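Local coordinates for protein possible HxlR family transcriptional factor (Thermoplasma volcanium, PDB 3DF8) that probably binds DNA as a dimeric winged helix-turn-helix transcriptional regulator of the HxlR family, at residues A[33-44]-A[82-93]; A[23-33]-A[65-73]. All coordinates share one frame; numbering follows the deposited sequence. Where two conformers were deposited one is given.

How the interactions relate
Interactions 1 and 2 illustrate how one helix of a small, probably DNA-binding domain can serve two neighbours. Both use helix 29-36 and share Ile-33, with centres about 11 Å apart. Interaction 2 is buried and mainly apolar, with no hydrogen bond between its two segments; Leu-67, near the end of helix 57-69, docks among leucine, isoleucine and threonine methyls. Interaction 1 is only partly buried: apolar near Ile-33 and Leu-36, it has arginines bonded to oxygens at both ends, while two waters and a single beta bridge join loop to strand. The two meet where Leu-36 CD1 packs on Val-73 CG2 at 3.6 Å, and both touch the second subunit.

Interaction 1 of 2, residues A[33-44]-A[82-93]; sequences ISVLGNGSTRQN and TYALTEKGMNVR
Leu-36 lays its side chain against the strand 82-85, and this is the dense half of the contact. Its CB meets Leu-85 CG at 3.8 Å, while CD2 reaches Tyr-83 CB. Ile-33 continues the apolar surface onto helix 87-108: CD1 lies 3.9 Å from Val-92 CG1, the two side chains crossing nearly at right angles, and CG2 rests on the aliphatic root of Arg-93. With CG anti to the backbone N (chi1 -173°) and the chain extended as far as NE, Arg-93 runs past Ile-33 to the end of helix 29-36. There NE and NH1 both grip Ser-34 O, at 2.8 and 2.9 Å, with that oxygen in the guanidinium plane and Gly-37 O over one face. NH1 is also bonded to the backbone of Arg-6 of the second subunit, so this buried charge ties the helix end to the dimer partner.

In the winged helix-turn-helix fold expected of HxlR proteins, strands 73-77 and 81-85 form the wing, and here the loop after helix 29-36 joins it. Gln-43 O accepts from Tyr-83 N at 2.9 Å, a single antiparallel bridge. Toward this more open side the packing gives way to water: one molecule links Leu-36 O to Leu-85 N, and another connects Tyr-83 O with Gln-43 N. Arg-42, bent at chi3 (68°), grips Thr-82 side-on: NE meets OG1 at 2.7 Å, whereas NH2 reaches Thr-82 O from above the carbonyl plane at 3.3 Å. Ala-84 CB lies over one guanidinium face, toward its rim, and NH2 has a salt bridge to Glu-74.

Interaction 2 of 2, residues A[23-33]-A[65-73]; sequences LLGKKYTMLII and KDLIDSGLV. With ACT (acetate ion), chain C.
Helices 29-33 and 65-69 cross at -69°, their axes 11.7 Å apart at closest approach, a wide spacing bridged by side chains from both sides. Within the helical core of a helix-turn-helix domain, Leu-67 enters as a knob into a hole formed by Leu-23, Thr-29, Ile-32 and Ile-33. Its two methyls divide the work. CD1 meets Ile-32 CG2 at 3.7 Å, and CD2 touches Thr-29 CG2 at 3.8 Å as well as Ile-33 CD1.

Leu-23, on the preceding helix 21-25, covers the side of the knob nearer Asp-66. It swings its CG opposite its own N (chi1 172°), which carries CD1 to within 3.6 Å of Asp-66 CB and CD2 toward Leu-67 CD2. Replacing Leu-23 by an alanine would probably open a gap beside Leu-67 CD2 and leave Asp-66 CB without its apolar neighbour. In one of its two conformers Leu-24 makes a looser touch on Leu-72, which also packs on Leu-106 of the second subunit.

Helix 57-69 ends in a Schellman motif, with Gly-71 at positive phi (78°), and the chain then turns into strand 73-77. Asp-66 O accepts from Ser-70 N and, in one conformer of that serine, from its OG as well. One residue on, Leu-67 O takes two backbone bonds that close the helix end, from Leu-72 N at 3.0 Å and from Val-73 N at 3.3 Å.

Interaction 1 of 2, residues A[33-44]-A[82-93]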
loop_
_atom_site.group_PDB
_atom_site.type_symbol
_atom_site.label_atom_id
_atom_site.label_comp_id
_atom_site.label_asym_id
_atom_site.label_seq_id
_atom_site.Cartn_x
_atom_site.Cartn_y
_atom_site.Cartn_z
ATOM N N ILE A 33 -3.542 8.569 5.770
ATOM C CA ILE A 33 -2.341 9.334 5.375
ATOM C C ILE A 33 -2.635 10.305 4.244
ATOM O O ILE A 33 -2.210 11.445 4.283
ATOM C CB ILE A 33 -1.151 8.397 5.022
ATOM C CG1 ILE A 33 -0.756 7.605 6.293
ATOM C CG2 ILE A 33 0.023 9.157 4.327
ATOM C CD1 ILE A 33 0.231 6.429 6.049
ATOM N N SER A 34 -3.366 9.836 3.234
ATOM C CA SER A 34 -3.696 10.695 2.088
ATOM C C SER A 34 -4.564 11.902 2.486
ATOM O O SER A 34 -4.284 13.070 2.094
ATOM C CB SER A 34 -4.412 9.846 1.051
ATOM O OG SER A 34 -3.593 8.740 0.663
ATOM N N VAL A 35 -5.612 11.666 3.258
ATOM C CA VAL A 35 -6.513 12.789 3.568
ATOM C C VAL A 35 -5.835 13.779 4.522
ATOM O O VAL A 35 -6.123 14.959 4.476
ATOM C CB VAL A 35 -7.940 12.364 4.047
ATOM C CG1 VAL A 35 -8.676 11.601 2.943
ATOM C CG2 VAL A 35 -7.899 11.566 5.374
ATOM N N LEU A 36 -4.923 13.291 5.378
ATOM C CA LEU A 36 -4.243 14.200 6.323
ATOM C C LEU A 36 -3.396 15.250 5.606
ATOM O O LEU A 36 -3.048 16.325 6.157
ATOM C CB LEU A 36 -3.435 13.405 7.364
ATOM C CG LEU A 36 -4.215 12.889 8.566
ATOM C CD1 LEU A 36 -3.398 11.937 9.406
ATOM C CD2 LEU A 36 -4.772 14.051 9.428
ATOM N N GLY A 37 -3.069 14.950 4.356
ATOM C CA GLY A 37 -2.340 15.897 3.497
ATOM C C GLY A 37 -3.197 16.692 2.522
ATOM O O GLY A 37 -2.652 17.366 1.658
ATOM N N ASN A 38 -4.525 16.594 2.624
ATOM C CA ASN A 38 -5.469 17.431 1.852
ATOM C C ASN A 38 -5.632 18.819 2.488
ATOM O O ASN A 38 -5.114 19.063 3.573
ATOM C CB ASN A 38 -6.870 16.842 1.879
ATOM C CG ASN A 38 -7.041 15.607 1.016
ATOM O OD1 ASN A 38 -6.201 15.250 0.187
ATOM N ND2 ASN A 38 -8.183 14.981 1.179
ATOM N N GLY A 39 -6.386 19.712 1.843
ATOM C CA GLY A 39 -6.687 21.050 2.430
ATOM C C GLY A 39 -5.513 21.866 2.976
ATOM O O GLY A 39 -4.342 21.552 2.709
ATOM N N SER A 40 -5.823 22.904 3.762
ATOM C CA SER A 40 -4.824 23.932 4.132
ATOM C C SER A 40 -4.608 24.114 5.639
ATOM O O SER A 40 -3.898 25.033 6.075
ATOM C CB SER A 40 -5.242 25.285 3.568
ATOM O OG SER A 40 -6.214 25.130 2.554
ATOM N N THR A 41 -5.231 23.254 6.429
ATOM C CA THR A 41 -5.379 23.517 7.854
ATOM C C THR A 41 -5.315 22.178 8.517
ATOM O O THR A 41 -5.700 21.179 7.905
ATOM C CB THR A 41 -6.775 24.160 8.180
ATOM O OG1 THR A 41 -7.828 23.297 7.719
ATOM C CG2 THR A 41 -6.931 25.520 7.520
ATOM N N ARG A 42 -4.839 22.148 9.763
ATOM C CA ARG A 42 -4.943 20.931 10.565
ATOM C C ARG A 42 -6.412 20.515 10.654
ATOM O O ARG A 42 -7.289 21.356 10.852
ATOM C CB ARG A 42 -4.394 21.167 11.974
ATOM C CG ARG A 42 -2.911 21.504 12.021
ATOM C CD ARG A 42 -2.421 21.651 13.457
ATOM N NE ARG A 42 -2.455 20.344 14.125
ATOM C CZ ARG A 42 -1.403 19.543 14.253
ATOM N NH1 ARG A 42 -0.213 19.938 13.766
ATOM N NH2 ARG A 42 -1.534 18.357 14.862
ATOM N N GLN A 43 -6.657 19.210 10.584
ATOM C CA GLN A 43 -8.025 18.658 10.608
ATOM C C GLN A 43 -8.346 18.062 11.954
ATOM O O GLN A 43 -7.478 17.455 12.568
ATOM C CB GLN A 43 -8.124 17.565 9.552
ATOM C CG GLN A 43 -7.574 18.071 8.212
ATOM C CD GLN A 43 -7.499 16.986 7.138
ATOM O OE1 GLN A 43 -8.298 16.047 7.124
ATOM N NE2 GLN A 43 -6.557 17.131 6.226
ATOM N N ASN A 44 -9.604 18.194 12.378
ATOM C CA ASN A 44 -10.068 17.514 13.583
ATOM C C ASN A 44 -10.548 16.126 13.210
ATOM O O ASN A 44 -10.526 15.758 12.016
ATOM C CB ASN A 44 -11.128 18.347 14.318
ATOM C CG ASN A 44 -12.401 18.587 13.496
ATOM O OD1 ASN A 44 -12.811 17.774 12.664
ATOM N ND2 ASN A 44 -13.022 19.730 13.727
ATOM N N THR A 82 -6.492 18.557 16.830
ATOM C CA THR A 82 -6.293 18.393 15.391
ATOM C C THR A 82 -5.113 17.451 15.132
ATOM O O THR A 82 -4.339 17.181 16.051
ATOM C CB THR A 82 -6.026 19.744 14.692
ATOM O OG1 THR A 82 -4.879 20.353 15.282
ATOM C CG2 THR A 82 -7.254 20.683 14.810
ATOM N N TYR A 83 -4.983 17.002 13.879
ATOM C CA TYR A 83 -4.021 15.976 13.494
ATOM C C TYR A 83 -3.314 16.456 12.222
ATOM O O TYR A 83 -3.879 17.174 11.393
ATOM C CB TYR A 83 -4.767 14.641 13.240
ATOM C CG TYR A 83 -5.611 14.143 14.443
ATOM C CD1 TYR A 83 -5.098 13.191 15.323
ATOM C CD2 TYR A 83 -6.888 14.661 14.707
ATOM C CE1 TYR A 83 -5.869 12.748 16.456
ATOM C CE2 TYR A 83 -7.649 14.229 15.830
ATOM C CZ TYR A 83 -7.114 13.287 16.680
ATOM O OH TYR A 83 -7.873 12.892 17.766
ATOM N N ALA A 84 -2.070 16.035 12.085
ATOM C CA ALA A 84 -1.285 16.377 10.927
ATOM C C ALA A 84 -0.231 15.296 10.730
ATOM O O ALA A 84 0.181 14.603 11.667
ATOM C CB ALA A 84 -0.584 17.739 11.124
ATOM N N LEU A 85 0.235 15.191 9.501
ATOM C CA LEU A 85 1.369 14.319 9.209
ATOM C C LEU A 85 2.660 14.947 9.760
ATOM O O LEU A 85 2.881 16.184 9.697
ATOM C CB LEU A 85 1.487 14.174 7.699
ATOM C CG LEU A 85 0.336 13.404 7.046
ATOM C CD1 LEU A 85 0.566 13.497 5.558
ATOM C CD2 LEU A 85 0.319 11.937 7.514
ATOM N N THR A 86 3.535 14.092 10.274
ATOM C CA THR A 86 4.908 14.491 10.565
ATOM C C THR A 86 5.711 14.560 9.262
ATOM O O THR A 86 5.205 14.202 8.177
ATOM C CB THR A 86 5.569 13.441 11.474
ATOM O OG1 THR A 86 5.647 12.214 10.743
ATOM C CG2 THR A 86 4.799 13.271 12.803
ATOM N N GLU A 87 6.966 15.016 9.336
ATOM C CA GLU A 87 7.856 14.974 8.165
ATOM C C GLU A 87 7.901 13.571 7.575
ATOM O O GLU A 87 7.781 13.401 6.361
ATOM C CB GLU A 87 9.276 15.420 8.533
ATOM C CG GLU A 87 10.213 15.370 7.350
ATOM C CD GLU A 87 11.448 16.228 7.519
ATOM O OE1 GLU A 87 11.674 16.785 8.624
ATOM O OE2 GLU A 87 12.200 16.339 6.527
ATOM N N LYS A 88 8.039 12.560 8.431
ATOM C CA LYS A 88 8.010 11.153 7.924
ATOM C C LYS A 88 6.675 10.785 7.265
ATOM O O LYS A 88 6.675 10.146 6.199
ATOM C CB LYS A 88 8.358 10.139 9.008
ATOM C CG LYS A 88 9.829 10.209 9.491
ATOM C CD LYS A 88 10.004 9.294 10.663
ATOM C CE LYS A 88 11.467 9.267 11.111
ATOM N NZ LYS A 88 11.610 8.520 12.413
ATOM N N GLY A 89 5.558 11.187 7.873
ATOM C CA GLY A 89 4.228 10.870 7.309
ATOM C C GLY A 89 4.064 11.530 5.944
ATOM O O GLY A 89 3.499 10.918 5.002
HETATM N N MSE A 90 4.561 12.758 5.826
HETATM C CA MSE A 90 4.479 13.466 4.532
HETATM C C MSE A 90 5.360 12.785 3.453
HETATM O O MSE A 90 4.962 12.664 2.280
HETATM C CB MSE A 90 4.857 14.949 4.666
HETATM C CG MSE A 90 4.645 15.720 3.340
HETATM SE SE MSE A 90 2.756 15.729 2.706
HETATM C CE MSE A 90 2.003 16.715 4.181
ATOM N N ASN A 91 6.516 12.281 3.858
ATOM C CA ASN A 91 7.324 11.456 2.953
ATOM C C ASN A 91 6.594 10.201 2.481
ATOM O O ASN A 91 6.623 9.848 1.299
ATOM C CB ASN A 91 8.638 11.066 3.625
ATOM C CG ASN A 91 9.558 12.248 3.827
ATOM O OD1 ASN A 91 9.485 13.244 3.098
ATOM N ND2 ASN A 91 10.423 12.154 4.815
ATOM N N VAL A 92 5.966 9.489 3.402
ATOM C CA VAL A 92 5.107 8.377 2.983
ATOM C C VAL A 92 4.023 8.841 1.983
ATOM O O VAL A 92 3.794 8.186 0.981
ATOM C CB VAL A 92 4.452 7.710 4.223
ATOM C CG1 VAL A 92 3.379 6.620 3.810
ATOM C CG2 VAL A 92 5.561 7.084 5.152
ATOM N N ARG A 93 3.383 9.971 2.267
ATOM C CA ARG A 93 2.247 10.391 1.447
ATOM C C ARG A 93 2.779 10.663 0.073
ATOM O O ARG A 93 2.163 10.305 -0.935
ATOM C CB ARG A 93 1.593 11.638 1.998
ATOM C CG ARG A 93 0.296 11.963 1.234
ATOM C CD ARG A 93 -0.306 13.227 1.742
ATOM N NE ARG A 93 -1.640 13.501 1.219
ATOM C CZ ARG A 93 -1.914 14.061 0.040
ATOM N NH1 ARG A 93 -3.190 14.238 -0.333
ATOM N NH2 ARG A 93 -0.926 14.454 -0.764
HETATM O O HOH W 1 -0.805 16.976 7.563
HETATM O O HOH W 2 -4.333 17.759 8.853
#

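Interaction 2 of 2, residues A[23-33]-A[65-73]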
loop_
_atom_site.group_PDB
_atom_site.type_symbol
_atom_site.label_atom_id
_atom_site.label_comp_id
_atom_site.label_asym_id
_atom_site.label_seq_id
_atom_site.Cartn_x
_atom_site.Cartn_y
_atom_site.Cartn_z
ATOM N N LEU A 23 1.266 -2.040 9.066
ATOM C CA LEU A 23 0.315 -0.965 9.397
ATOM C C LEU A 23 -0.231 -0.332 8.121
ATOM O O LEU A 23 -1.459 -0.186 7.964
ATOM C CB LEU A 23 1.005 0.095 10.243
ATOM C CG LEU A 23 0.204 1.377 10.516
ATOM C CD1 LEU A 23 -1.213 1.104 11.098
ATOM C CD2 LEU A 23 1.031 2.308 11.423
ATOM N N LEU A 24 0.681 -0.003 7.211
ATOM C CA LEU A 24 0.298 0.650 5.963
ATOM C C LEU A 24 -0.743 -0.124 5.164
ATOM O O LEU A 24 -1.565 0.480 4.478
ATOM C CB LEU A 24 1.529 0.965 5.113
ATOM C CG LEU A 24 1.966 2.433 5.095
ATOM C CD1 LEU A 24 1.203 3.155 4.004
ATOM C CD2 LEU A 24 1.823 3.171 6.442
ATOM N N GLY A 25 -0.717 -1.441 5.280
ATOM C CA GLY A 25 -1.675 -2.292 4.567
ATOM C C GLY A 25 -3.060 -2.425 5.191
ATOM O O GLY A 25 -4.019 -2.739 4.489
ATOM N N LYS A 26 -3.170 -2.204 6.498
ATOM C CA LYS A 26 -4.451 -2.322 7.182
ATOM C C LYS A 26 -5.482 -1.383 6.546
ATOM O O LYS A 26 -5.132 -0.263 6.115
ATOM C CB LYS A 26 -4.293 -1.982 8.665
ATOM C CG LYS A 26 -3.508 -3.005 9.443
ATOM C CD LYS A 26 -3.500 -2.662 10.923
ATOM C CE LYS A 26 -2.336 -3.375 11.609
ATOM N NZ LYS A 26 -2.738 -4.000 12.913
ATOM N N LYS A 27 -6.737 -1.842 6.523
ATOM C CA LYS A 27 -7.819 -1.115 5.886
ATOM C C LYS A 27 -7.802 0.349 6.341
ATOM O O LYS A 27 -7.717 0.618 7.544
ATOM C CB LYS A 27 -9.177 -1.764 6.192
ATOM C CG LYS A 27 -10.250 -1.248 5.275
ATOM C CD LYS A 27 -11.579 -2.013 5.423
ATOM C CE LYS A 27 -12.596 -1.436 4.449
ATOM N NZ LYS A 27 -11.938 -1.167 3.114
ATOM N N TYR A 28 -7.875 1.274 5.371
ATOM C CA TYR A 28 -7.951 2.727 5.610
ATOM C C TYR A 28 -6.642 3.469 5.857
ATOM O O TYR A 28 -6.619 4.687 5.797
ATOM C CB TYR A 28 -8.954 3.073 6.720
ATOM C CG TYR A 28 -10.373 2.603 6.440
ATOM C CD1 TYR A 28 -10.954 1.606 7.224
ATOM C CD2 TYR A 28 -11.144 3.184 5.417
ATOM C CE1 TYR A 28 -12.245 1.188 6.981
ATOM C CE2 TYR A 28 -12.435 2.763 5.180
ATOM C CZ TYR A 28 -12.978 1.770 5.965
ATOM O OH TYR A 28 -14.270 1.351 5.755
ATOM N N THR A 29 -5.562 2.759 6.163
ATOM C CA THR A 29 -4.347 3.480 6.629
ATOM C C THR A 29 -3.821 4.401 5.554
ATOM O O THR A 29 -3.494 5.560 5.831
ATOM C CB THR A 29 -3.253 2.521 7.134
ATOM O OG1 THR A 29 -3.789 1.698 8.187
ATOM C CG2 THR A 29 -2.019 3.322 7.686
HETATM N N MSE A 30 -3.767 3.900 4.320
HETATM C CA MSE A 30 -3.249 4.725 3.212
HETATM C C MSE A 30 -4.192 5.895 2.961
HETATM O O MSE A 30 -3.756 7.030 2.679
HETATM C CB MSE A 30 -3.017 3.892 1.951
HETATM C CG MSE A 30 -1.851 2.937 2.102
HETATM SE SE MSE A 30 -1.534 1.882 0.479
HETATM C CE MSE A 30 -2.564 0.299 1.041
ATOM N N LEU A 31 -5.486 5.644 3.093
ATOM C CA LEU A 31 -6.468 6.730 2.921
ATOM C C LEU A 31 -6.339 7.774 4.039
ATOM O O LEU A 31 -6.506 8.971 3.759
ATOM C CB LEU A 31 -7.867 6.184 2.874
ATOM C CG LEU A 31 -8.218 5.391 1.602
ATOM C CD1 LEU A 31 -9.615 4.753 1.796
ATOM C CD2 LEU A 31 -8.065 6.247 0.345
ATOM N N ILE A 32 -6.092 7.341 5.280
ATOM C CA ILE A 32 -5.900 8.307 6.400
ATOM C C ILE A 32 -4.667 9.195 6.100
ATOM O O ILE A 32 -4.732 10.437 6.201
ATOM C CB ILE A 32 -5.762 7.591 7.737
ATOM C CG1 ILE A 32 -7.124 6.948 8.118
ATOM C CG2 ILE A 32 -5.286 8.586 8.808
ATOM C CD1 ILE A 32 -7.079 5.823 9.230
ATOM N N ILE A 33 -3.542 8.569 5.770
ATOM C CA ILE A 33 -2.341 9.334 5.375
ATOM C C ILE A 33 -2.635 10.305 4.244
ATOM O O ILE A 33 -2.210 11.445 4.283
ATOM C CB ILE A 33 -1.151 8.397 5.022
ATOM C CG1 ILE A 33 -0.756 7.605 6.293
ATOM C CG2 ILE A 33 0.023 9.157 4.327
ATOM C CD1 ILE A 33 0.231 6.429 6.049
ATOM N N LYS A 65 -3.818 6.063 16.369
ATOM C CA LYS A 65 -2.886 5.739 17.456
ATOM C C LYS A 65 -1.654 5.021 16.878
ATOM O O LYS A 65 -0.517 5.310 17.285
ATOM C CB LYS A 65 -3.556 4.852 18.480
ATOM C CG LYS A 65 -2.606 4.371 19.543
ATOM C CD LYS A 65 -3.269 3.377 20.457
ATOM C CE LYS A 65 -2.196 2.661 21.269
ATOM N NZ LYS A 65 -1.369 3.673 21.985
ATOM N N ASP A 66 -1.878 4.103 15.936
ATOM C CA ASP A 66 -0.766 3.293 15.437
ATOM C C ASP A 66 0.112 4.238 14.631
ATOM O O ASP A 66 1.341 4.093 14.622
ATOM C CB ASP A 66 -1.238 2.151 14.530
ATOM C CG ASP A 66 -1.919 1.030 15.279
ATOM O OD1 ASP A 66 -1.698 0.883 16.505
ATOM O OD2 ASP A 66 -2.654 0.287 14.577
ATOM N N LEU A 67 -0.537 5.168 13.927
ATOM C CA LEU A 67 0.221 6.136 13.124
ATOM C C LEU A 67 1.058 7.102 13.965
ATOM O O LEU A 67 2.174 7.476 13.575
ATOM C CB LEU A 67 -0.684 6.909 12.141
ATOM C CG LEU A 67 -1.172 6.117 10.931
ATOM C CD1 LEU A 67 -2.430 6.836 10.303
ATOM C CD2 LEU A 67 -0.131 5.810 9.878
ATOM N N ILE A 68 0.500 7.528 15.093
ATOM C CA ILE A 68 1.238 8.361 16.068
ATOM C C ILE A 68 2.420 7.544 16.632
ATOM O O ILE A 68 3.558 8.016 16.683
ATOM C CB ILE A 68 0.301 8.822 17.187
ATOM C CG1 ILE A 68 -0.725 9.826 16.644
ATOM C CG2 ILE A 68 1.125 9.428 18.364
ATOM C CD1 ILE A 68 -1.849 10.169 17.663
ATOM N N ASP A 69 2.149 6.318 17.049
ATOM C CA ASP A 69 3.200 5.450 17.602
ATOM C C ASP A 69 4.354 5.209 16.610
ATOM O O ASP A 69 5.520 5.107 17.021
ATOM C CB ASP A 69 2.589 4.149 18.110
ATOM C CG ASP A 69 1.717 4.345 19.362
ATOM O OD1 ASP A 69 1.680 5.466 19.934
ATOM O OD2 ASP A 69 1.073 3.366 19.780
ATOM N N SER A 70 4.022 5.145 15.320
ATOM C CA SER A 70 4.989 4.898 14.252
ATOM C C SER A 70 5.686 6.167 13.760
ATOM O O SER A 70 6.556 6.096 12.890
ATOM C CB SER A 70 4.319 4.136 13.104
ATOM O OG SER A 70 3.895 2.859 13.566
ATOM N N GLY A 71 5.307 7.314 14.342
ATOM C CA GLY A 71 5.945 8.610 14.050
ATOM C C GLY A 71 5.522 9.261 12.744
ATOM O O GLY A 71 6.221 10.150 12.233
ATOM N N LEU A 72 4.403 8.813 12.179
ATOM C CA LEU A 72 3.901 9.364 10.914
ATOM C C LEU A 72 2.845 10.461 11.096
ATOM O O LEU A 72 2.616 11.235 10.162
ATOM C CB LEU A 72 3.304 8.227 10.014
ATOM C CG LEU A 72 4.348 7.104 9.754
ATOM C CD1 LEU A 72 3.709 6.105 8.853
ATOM C CD2 LEU A 72 5.619 7.672 9.097
ATOM N N VAL A 73 2.171 10.477 12.251
ATOM C CA VAL A 73 1.083 11.465 12.548
ATOM C C VAL A 73 1.313 12.024 13.953
ATOM O O VAL A 73 1.889 11.358 14.805
ATOM C CB VAL A 73 -0.269 10.755 12.450
ATOM C CG1 VAL A 73 -1.458 11.590 13.032
ATOM C CG2 VAL A 73 -0.546 10.398 10.987
HETATM C C ACT C . -9.482 0.033 1.976
HETATM O O ACT C . -10.375 0.893 2.185
HETATM O OXT ACT C . -9.881 -1.064 1.507
HETATM C CH3 ACT C . -8.036 0.287 2.285
#